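Local structure of short Chain Dehydrogenase yciK (Salmonella enterica subsp. enterica serovar Typhimurium, 3IAH) at residues G104-I109 and A163-Y168; S155-Q160 and A167-K172. The protein probably acts as an NADP-dependent oxidoreductase of the short-chain dehydrogenase family, perhaps reducing oxoacyl groups carried on acyl carrier protein. All coordinates share one frame; numbering follows the deposited sequence.

Contact 1: residues G104-I109 and A163-Y168; sequences GLLGEI and ANWGAY. With NAP (NADP nicotinamide-adenine-dinucleotide phosphate), chain C; ACT (acetate ion), chain D; ACT (acetate ion), chain E.
The irregular backbone of 104-109 runs past the start of helix 166-186, the CA atoms of Leu106 and Tyr168 lying 5.6 Å apart and those of Ile109 and Asn164 5.4 Å. No direct hydrogen bond joins the two segments; two waters do so instead. One gives a proton to Leu106 O and takes one from Tyr168 N, and the other donates to both Glu108 O and Asn164 O. Leu106 lays its CD1 methyl over the centre of the Tyr168 ring in a CH-pi contact, 3.9 Å from the centroid and 13° off the normal. The same methyl also meets Trp165 CZ3, obliquely to the indole. Leu105 O lies at the edge of the tyrosine, 3.5 Å from Tyr168 CD1. This loop follows strand 98-101 of the Rossmann fold, and Gly104 ends a variant (HNAG) of the family's NNAG motif beside NADP. With CG anti to its backbone N (chi1 -179°), Tyr168 reaches out to the cofactor: its OH accepts from NAP O2D at 2.7 Å and donates to a bound acetate. Ile109 sets CD1 over the rim of one Trp165 face, 4.1 Å from CE3, while its CG2 crosses Asn164 CB at 3.8 Å. At the far edge of the indole, Trp165 NE1 gives a nearly straight bond (168°) to a second acetate, which Arg162 also holds.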
loop_
_atom_site.group_PDB
_atom_site.type_symbol
_atom_site.label_atom_id
_atom_site.label_comp_id
_atom_site.label_asym_id
_atom_site.label_seq_id
_atom_site.Cartn_x
_atom_site.Cartn_y
_atom_site.Cartn_z
ATOM N N GLY A 104 -3.565 -10.426 10.000
ATOM C CA GLY A 104 -2.930 -10.305 8.715
ATOM C C GLY A 104 -2.912 -11.619 7.956
ATOM O O GLY A 104 -2.974 -12.703 8.567
ATOM N N LEU A 105 -2.839 -11.514 6.634
ATOM C CA LEU A 105 -2.776 -12.663 5.743
ATOM C C LEU A 105 -1.471 -12.557 4.947
ATOM O O LEU A 105 -1.148 -11.494 4.433
ATOM C CB LEU A 105 -3.986 -12.672 4.797
ATOM C CG LEU A 105 -4.211 -13.811 3.813
ATOM C CD1 LEU A 105 -4.380 -15.172 4.516
ATOM C CD2 LEU A 105 -5.449 -13.514 2.966
ATOM N N LEU A 106 -0.725 -13.661 4.850
ATOM C CA LEU A 106 0.536 -13.679 4.106
ATOM C C LEU A 106 0.365 -13.845 2.607
ATOM O O LEU A 106 1.060 -13.216 1.828
ATOM C CB LEU A 106 1.403 -14.850 4.574
ATOM C CG LEU A 106 2.765 -15.020 3.909
ATOM C CD1 LEU A 106 3.668 -13.866 4.200
ATOM C CD2 LEU A 106 3.402 -16.326 4.368
ATOM N N GLY A 107 -0.561 -14.704 2.208
ATOM C CA GLY A 107 -0.741 -15.019 0.806
ATOM C C GLY A 107 0.296 -16.106 0.539
ATOM O O GLY A 107 0.613 -16.884 1.435
ATOM N N GLU A 108 0.834 -16.154 -0.677
ATOM C CA GLU A 108 1.830 -17.171 -1.056
ATOM C C GLU A 108 3.141 -16.533 -1.499
ATOM O O GLU A 108 3.139 -15.549 -2.225
ATOM C CB GLU A 108 1.282 -18.061 -2.170
ATOM C CG GLU A 108 0.084 -18.939 -1.738
ATOM C CD GLU A 108 0.448 -20.040 -0.726
ATOM O OE1 GLU A 108 1.646 -20.412 -0.626
ATOM O OE2 GLU A 108 -0.475 -20.552 -0.048
ATOM N N ILE A 109 4.251 -17.094 -1.031
ATOM C CA ILE A 109 5.591 -16.603 -1.373
ATOM C C ILE A 109 5.869 -17.057 -2.804
ATOM O O ILE A 109 5.778 -18.228 -3.118
ATOM C CB ILE A 109 6.677 -17.146 -0.407
ATOM C CG1 ILE A 109 6.377 -16.718 1.041
ATOM C CG2 ILE A 109 8.067 -16.673 -0.822
ATOM C CD1 ILE A 109 6.314 -15.214 1.249
ATOM N N ALA A 163 12.122 -9.442 -3.187
ATOM C CA ALA A 163 11.631 -10.442 -4.141
ATOM C C ALA A 163 10.795 -11.511 -3.471
ATOM O O ALA A 163 11.087 -11.908 -2.353
ATOM C CB ALA A 163 12.803 -11.093 -4.855
ATOM N N ASN A 164 9.737 -11.933 -4.160
ATOM C CA ASN A 164 8.819 -12.991 -3.714
ATOM C C ASN A 164 7.806 -12.664 -2.620
ATOM O O ASN A 164 6.955 -13.499 -2.297
ATOM C CB ASN A 164 9.595 -14.304 -3.412
ATOM C CG ASN A 164 10.201 -14.927 -4.669
ATOM O OD1 ASN A 164 9.779 -14.631 -5.791
ATOM N ND2 ASN A 164 11.184 -15.803 -4.487
ATOM N N TRP A 165 7.843 -11.434 -2.101
ATOM C CA TRP A 165 6.941 -11.023 -1.048
ATOM C C TRP A 165 5.629 -10.393 -1.543
ATOM O O TRP A 165 4.778 -10.050 -0.732
ATOM C CB TRP A 165 7.644 -10.104 -0.062
ATOM C CG TRP A 165 8.658 -10.771 0.826
ATOM C CD1 TRP A 165 10.002 -10.876 0.614
ATOM C CD2 TRP A 165 8.404 -11.379 2.101
ATOM N NE1 TRP A 165 10.598 -11.525 1.675
ATOM C CE2 TRP A 165 9.635 -11.839 2.598
ATOM C CE3 TRP A 165 7.246 -11.585 2.865
ATOM C CZ2 TRP A 165 9.743 -12.492 3.819
ATOM C CZ3 TRP A 165 7.357 -12.225 4.074
ATOM C CH2 TRP A 165 8.594 -12.676 4.540
ATOM N N GLY A 166 5.519 -10.238 -2.864
ATOM C CA GLY A 166 4.361 -9.732 -3.571
ATOM C C GLY A 166 3.293 -8.923 -2.871
ATOM O O GLY A 166 3.546 -7.812 -2.448
ATOM N N ALA A 167 2.088 -9.494 -2.775
ATOM C CA ALA A 167 0.934 -8.822 -2.156
ATOM C C ALA A 167 1.185 -8.400 -0.716
ATOM O O ALA A 167 0.820 -7.294 -0.297
ATOM C CB ALA A 167 -0.300 -9.723 -2.225
ATOM N N TYR A 168 1.845 -9.269 0.035
ATOM C CA TYR A 168 2.119 -8.998 1.437
ATOM C C TYR A 168 2.984 -7.766 1.633
ATOM O O TYR A 168 2.625 -6.882 2.436
ATOM C CB TYR A 168 2.774 -10.197 2.067
ATOM C CG TYR A 168 3.093 -10.078 3.546
ATOM C CD1 TYR A 168 2.117 -10.290 4.501
ATOM C CD2 TYR A 168 4.393 -9.834 3.975
ATOM C CE1 TYR A 168 2.416 -10.224 5.864
ATOM C CE2 TYR A 168 4.700 -9.761 5.314
ATOM C CZ TYR A 168 3.711 -9.975 6.258
ATOM O OH TYR A 168 4.015 -9.929 7.598
HETATM P PA NAP C . -0.538 -15.831 12.769
HETATM O O1A NAP C . -0.036 -16.764 13.777
HETATM O O2A NAP C . -0.945 -16.443 11.492
HETATM O O5B NAP C . -1.820 -15.044 13.252
HETATM C C5B NAP C . -2.574 -14.282 12.353
HETATM C C4B NAP C . -3.841 -13.867 13.088
HETATM O O4B NAP C . -4.561 -13.086 12.158
HETATM C C3B NAP C . -4.711 -15.048 13.500
HETATM O O3B NAP C . -5.412 -14.829 14.704
HETATM C C2B NAP C . -5.664 -15.112 12.342
HETATM O O2B NAP C . -6.858 -15.814 12.612
HETATM C C1B NAP C . -5.840 -13.611 12.038
HETATM N N9A NAP C . -6.456 -13.590 10.722
HETATM C C8A NAP C . -5.960 -14.025 9.528
HETATM N N7A NAP C . -6.924 -13.848 8.598
HETATM C C5A NAP C . -8.014 -13.323 9.199
HETATM C C6A NAP C . -9.267 -12.960 8.737
HETATM N N6A NAP C . -9.575 -13.117 7.447
HETATM N N1A NAP C . -10.193 -12.428 9.624
HETATM C C2A NAP C . -9.885 -12.276 10.963
HETATM N N3A NAP C . -8.634 -12.644 11.423
HETATM C C4A NAP C . -7.729 -13.166 10.540
HETATM O O3 NAP C . 0.502 -14.686 12.417
HETATM P PN NAP C . 1.437 -13.795 13.300
HETATM O O1N NAP C . 0.975 -13.854 14.715
HETATM O O2N NAP C . 2.831 -14.064 12.906
HETATM O O5D NAP C . 1.077 -12.377 12.662
HETATM C C5D NAP C . 0.565 -11.319 13.427
HETATM C C4D NAP C . 0.898 -10.043 12.687
HETATM O O4D NAP C . 2.290 -9.901 12.720
HETATM C C3D NAP C . 0.499 -10.002 11.212
HETATM O O3D NAP C . -0.039 -8.714 10.891
HETATM C C2D NAP C . 1.816 -10.227 10.487
HETATM O O2D NAP C . 1.838 -9.658 9.210
HETATM C C1D NAP C . 2.771 -9.562 11.407
HETATM N N1N NAP C . 4.191 -9.961 11.340
HETATM C C2N NAP C . 4.561 -11.202 11.805
HETATM C C3N NAP C . 5.894 -11.580 11.742
HETATM C C7N NAP C . 6.340 -12.938 12.263
HETATM O O7N NAP C . 7.684 -13.201 12.108
HETATM N N7N NAP C . 5.478 -13.784 12.835
HETATM C C4N NAP C . 6.832 -10.689 11.206
HETATM C C5N NAP C . 6.435 -9.424 10.734
HETATM C C6N NAP C . 5.102 -9.087 10.809
HETATM P P2B NAP C . -6.964 -17.449 12.752
HETATM O O1X NAP C . -8.375 -17.839 12.524
HETATM O O2X NAP C . -6.123 -18.136 11.714
HETATM O O3X NAP C . -6.588 -17.916 14.126
HETATM C C ACT D . 7.166 -11.519 8.036
HETATM O O ACT D . 8.408 -11.498 8.204
HETATM O OXT ACT D . 6.616 -10.407 7.843
HETATM C CH3 ACT D . 6.398 -12.801 8.061
HETATM C C ACT E . 14.120 -12.777 2.181
HETATM O O ACT E . 14.437 -12.468 3.347
HETATM O OXT ACT E . 13.416 -11.951 1.568
HETATM C CH3 ACT E . 14.573 -14.055 1.547
HETATM O O HOH W 1 1.927 -12.214 -0.701
HETATM O O HOH W 2 4.274 -13.259 -2.088
#

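Contact 2: residues S155-Q160 and A167-K172; sequences SSVGRQ and AYATSK. With NAP (NADP nicotinamide-adenine-dinucleotide phosphate), chain C; ACT (acetate ion), chain D.
The YxxxK motif of the short-chain dehydrogenases, Tyr168 and Lys172 one turn apart on helix 166-186, packs here against the loop that follows strand 149-153 and carries Ser155. Ser155 CB lies 4.0 Å from Lys172 CG, and its OG approaches the edge of the tyrosine ring at CE2. A chi1 of 173° turns the serine OG away from its own N and toward the bound acetate, to which it donates at 2.7 Å, the same OXT that the tyrosine hydroxyl reaches; a weak bond from Val157 N also arrives at this OG. Val157 crosses the tyrosine at about a right angle, CG2 meeting the ring edge 3.7 Å from CD2, and its CB rests against Ala169 CB. Ala169 CB also touches Val157 O, a buried carbonyl oxygen without a hydrogen-bonding partner in the model. Together with Asn127, which bonds Ser171 OG, residues Ser155, Tyr168 and Lys172 match the Asn-Ser-Tyr-Lys tetrad of the family and probably form the catalytic centre. Gly158 lets the short 3-10 turn close on the helix: its CA is 3.6 Å from Lys172 CB, a close approach of loop and helix. The lysine's chi1 (-66°) sets CG over the centre of one tyrosine face; a bend at chi2 and an extended end then send NZ to the cofactor. Three acceptors grip that ammonium: NAP O2D at 2.9 Å, NAP O3D at 3.0 Å and Thr153 O on the strand end. On the helix, Tyr168 O takes both Lys172 N and Ser171 OG, the hydroxyl at 2.7 Å and tilted 22° from the carbonyl plane.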
loop_
_atom_site.group_PDB
_atom_site.type_symbol
_atom_site.label_atom_id
_atom_site.label_comp_id
_atom_site.label_asym_id
_atom_site.label_seq_id
_atom_site.Cartn_x
_atom_site.Cartn_y
_atom_site.Cartn_z
ATOM N N SER A 155 5.982 -4.899 8.820
ATOM C CA SER A 155 6.971 -5.948 8.600
ATOM C C SER A 155 8.221 -5.293 8.008
ATOM O O SER A 155 8.168 -4.153 7.549
ATOM C CB SER A 155 6.415 -6.974 7.608
ATOM O OG SER A 155 7.391 -7.930 7.223
ATOM N N SER A 156 9.342 -5.995 7.999
ATOM C CA SER A 156 10.546 -5.439 7.393
ATOM C C SER A 156 10.259 -5.136 5.909
ATOM O O SER A 156 10.754 -4.138 5.380
ATOM C CB SER A 156 11.725 -6.400 7.503
ATOM O OG SER A 156 11.488 -7.591 6.778
ATOM N N VAL A 157 9.448 -5.980 5.256
ATOM C CA VAL A 157 9.107 -5.787 3.835
ATOM C C VAL A 157 8.076 -4.672 3.612
ATOM O O VAL A 157 7.665 -4.437 2.487
ATOM C CB VAL A 157 8.723 -7.100 3.093
ATOM C CG1 VAL A 157 9.965 -8.045 3.024
ATOM C CG2 VAL A 157 7.521 -7.791 3.699
ATOM N N GLY A 158 7.666 -3.999 4.690
ATOM C CA GLY A 158 6.765 -2.843 4.588
ATOM C C GLY A 158 7.602 -1.564 4.523
ATOM O O GLY A 158 7.060 -0.467 4.350
ATOM N N ARG A 159 8.917 -1.694 4.745
ATOM C CA ARG A 159 9.857 -0.566 4.678
ATOM C C ARG A 159 10.741 -0.688 3.433
ATOM O O ARG A 159 11.156 0.321 2.858
ATOM C CB ARG A 159 10.763 -0.459 5.910
ATOM C CG ARG A 159 10.072 -0.092 7.229
ATOM C CD ARG A 159 9.191 -1.190 7.781
ATOM N NE ARG A 159 8.747 -0.864 9.140
ATOM C CZ ARG A 159 9.460 -1.086 10.247
ATOM N NH1 ARG A 159 10.676 -1.640 10.193
ATOM N NH2 ARG A 159 8.955 -0.746 11.430
ATOM N N GLN A 160 11.060 -1.917 3.046
ATOM C CA GLN A 160 11.857 -2.180 1.845
ATOM C C GLN A 160 11.331 -3.461 1.193
ATOM O O GLN A 160 11.380 -4.544 1.774
ATOM C CB GLN A 160 13.361 -2.277 2.153
ATOM C CG GLN A 160 14.253 -2.627 0.932
ATOM C CD GLN A 160 14.271 -1.550 -0.154
ATOM O OE1 GLN A 160 14.400 -0.353 0.136
ATOM N NE2 GLN A 160 14.176 -1.978 -1.420
ATOM N N ALA A 167 2.088 -9.494 -2.775
ATOM C CA ALA A 167 0.934 -8.822 -2.156
ATOM C C ALA A 167 1.185 -8.400 -0.716
ATOM O O ALA A 167 0.820 -7.294 -0.297
ATOM C CB ALA A 167 -0.300 -9.723 -2.225
ATOM N N TYR A 168 1.845 -9.269 0.035
ATOM C CA TYR A 168 2.119 -8.998 1.437
ATOM C C TYR A 168 2.984 -7.766 1.633
ATOM O O TYR A 168 2.625 -6.882 2.436
ATOM C CB TYR A 168 2.774 -10.197 2.067
ATOM C CG TYR A 168 3.093 -10.078 3.546
ATOM C CD1 TYR A 168 2.117 -10.290 4.501
ATOM C CD2 TYR A 168 4.393 -9.834 3.975
ATOM C CE1 TYR A 168 2.416 -10.224 5.864
ATOM C CE2 TYR A 168 4.700 -9.761 5.314
ATOM C CZ TYR A 168 3.711 -9.975 6.258
ATOM O OH TYR A 168 4.015 -9.929 7.598
ATOM N N ALA A 169 4.110 -7.697 0.917
ATOM C CA ALA A 169 4.986 -6.514 1.027
ATOM C C ALA A 169 4.206 -5.272 0.605
ATOM O O ALA A 169 4.248 -4.234 1.272
ATOM C CB ALA A 169 6.249 -6.685 0.196
ATOM N N THR A 170 3.469 -5.383 -0.490
ATOM C CA THR A 170 2.673 -4.269 -0.990
ATOM C C THR A 170 1.655 -3.788 0.072
ATOM O O THR A 170 1.478 -2.570 0.285
ATOM C CB THR A 170 1.979 -4.665 -2.317
ATOM O OG1 THR A 170 2.974 -5.069 -3.270
ATOM C CG2 THR A 170 1.185 -3.487 -2.892
ATOM N N SER A 171 1.018 -4.745 0.758
ATOM C CA SER A 171 0.017 -4.455 1.786
ATOM C C SER A 171 0.618 -3.824 3.035
ATOM O O SER A 171 -0.047 -3.024 3.717
ATOM C CB SER A 171 -0.774 -5.720 2.181
ATOM O OG SER A 171 -0.010 -6.563 3.025
ATOM N N LYS A 172 1.871 -4.183 3.333
ATOM C CA LYS A 172 2.563 -3.642 4.504
ATOM C C LYS A 172 3.044 -2.210 4.223
ATOM O O LYS A 172 3.085 -1.385 5.136
ATOM C CB LYS A 172 3.643 -4.610 4.999
ATOM C CG LYS A 172 3.097 -5.940 5.546
ATOM C CD LYS A 172 2.091 -5.755 6.706
ATOM C CE LYS A 172 1.754 -7.084 7.384
ATOM N NZ LYS A 172 0.942 -6.950 8.620
HETATM P PA NAP C . -0.538 -15.831 12.769
HETATM O O1A NAP C . -0.036 -16.764 13.777
HETATM O O2A NAP C . -0.945 -16.443 11.492
HETATM O O5B NAP C . -1.820 -15.044 13.252
HETATM C C5B NAP C . -2.574 -14.282 12.353
HETATM C C4B NAP C . -3.841 -13.867 13.088
HETATM O O4B NAP C . -4.561 -13.086 12.158
HETATM C C3B NAP C . -4.711 -15.048 13.500
HETATM O O3B NAP C . -5.412 -14.829 14.704
HETATM C C2B NAP C . -5.664 -15.112 12.342
HETATM O O2B NAP C . -6.858 -15.814 12.612
HETATM C C1B NAP C . -5.840 -13.611 12.038
HETATM N N9A NAP C . -6.456 -13.590 10.722
HETATM C C8A NAP C . -5.960 -14.025 9.528
HETATM N N7A NAP C . -6.924 -13.848 8.598
HETATM C C5A NAP C . -8.014 -13.323 9.199
HETATM C C6A NAP C . -9.267 -12.960 8.737
HETATM N N6A NAP C . -9.575 -13.117 7.447
HETATM N N1A NAP C . -10.193 -12.428 9.624
HETATM C C2A NAP C . -9.885 -12.276 10.963
HETATM N N3A NAP C . -8.634 -12.644 11.423
HETATM C C4A NAP C . -7.729 -13.166 10.540
HETATM O O3 NAP C . 0.502 -14.686 12.417
HETATM P PN NAP C . 1.437 -13.795 13.300
HETATM O O1N NAP C . 0.975 -13.854 14.715
HETATM O O2N NAP C . 2.831 -14.064 12.906
HETATM O O5D NAP C . 1.077 -12.377 12.662
HETATM C C5D NAP C . 0.565 -11.319 13.427
HETATM C C4D NAP C . 0.898 -10.043 12.687
HETATM O O4D NAP C . 2.290 -9.901 12.720
HETATM C C3D NAP C . 0.499 -10.002 11.212
HETATM O O3D NAP C . -0.039 -8.714 10.891
HETATM C C2D NAP C . 1.816 -10.227 10.487
HETATM O O2D NAP C . 1.838 -9.658 9.210
HETATM C C1D NAP C . 2.771 -9.562 11.407
HETATM N N1N NAP C . 4.191 -9.961 11.340
HETATM C C2N NAP C . 4.561 -11.202 11.805
HETATM C C3N NAP C . 5.894 -11.580 11.742
HETATM C C7N NAP C . 6.340 -12.938 12.263
HETATM O O7N NAP C . 7.684 -13.201 12.108
HETATM N N7N NAP C . 5.478 -13.784 12.835
HETATM C C4N NAP C . 6.832 -10.689 11.206
HETATM C C5N NAP C . 6.435 -9.424 10.734
HETATM C C6N NAP C . 5.102 -9.087 10.809
HETATM P P2B NAP C . -6.964 -17.449 12.752
HETATM O O1X NAP C . -8.375 -17.839 12.524
HETATM O O2X NAP C . -6.123 -18.136 11.714
HETATM O O3X NAP C . -6.588 -17.916 14.126
HETATM C C ACT D . 7.166 -11.519 8.036
HETATM O O ACT D . 8.408 -11.498 8.204
HETATM O OXT ACT D . 6.616 -10.407 7.843
HETATM C CH3 ACT D . 6.398 -12.801 8.061
#

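Contacts 1 and 2 share Ala167 and Tyr168, and their centres are 8 Å apart. The tyrosine ring lies between them, with Leu106 of contact 1 over one face and Lys172 of contact 2 over the opposite one. They also touch directly, Trp165 CD1 packing on Val157 CG1 at 3.7 Å. Both reach the nicotinamide end of NADP: the ribose O2D is held from contact 1 and contact 2 alike, and the carboxyl carbon of the shared acetate sits 3.3 Å from NAP C4N, the carbon that exchanges hydride in this family, roughly where a substrate carbonyl might lie. Tyr168 OH is 4.6 Å from that C4N. Both contacts also border the second subunit, through Asn164 and Ala169 among others.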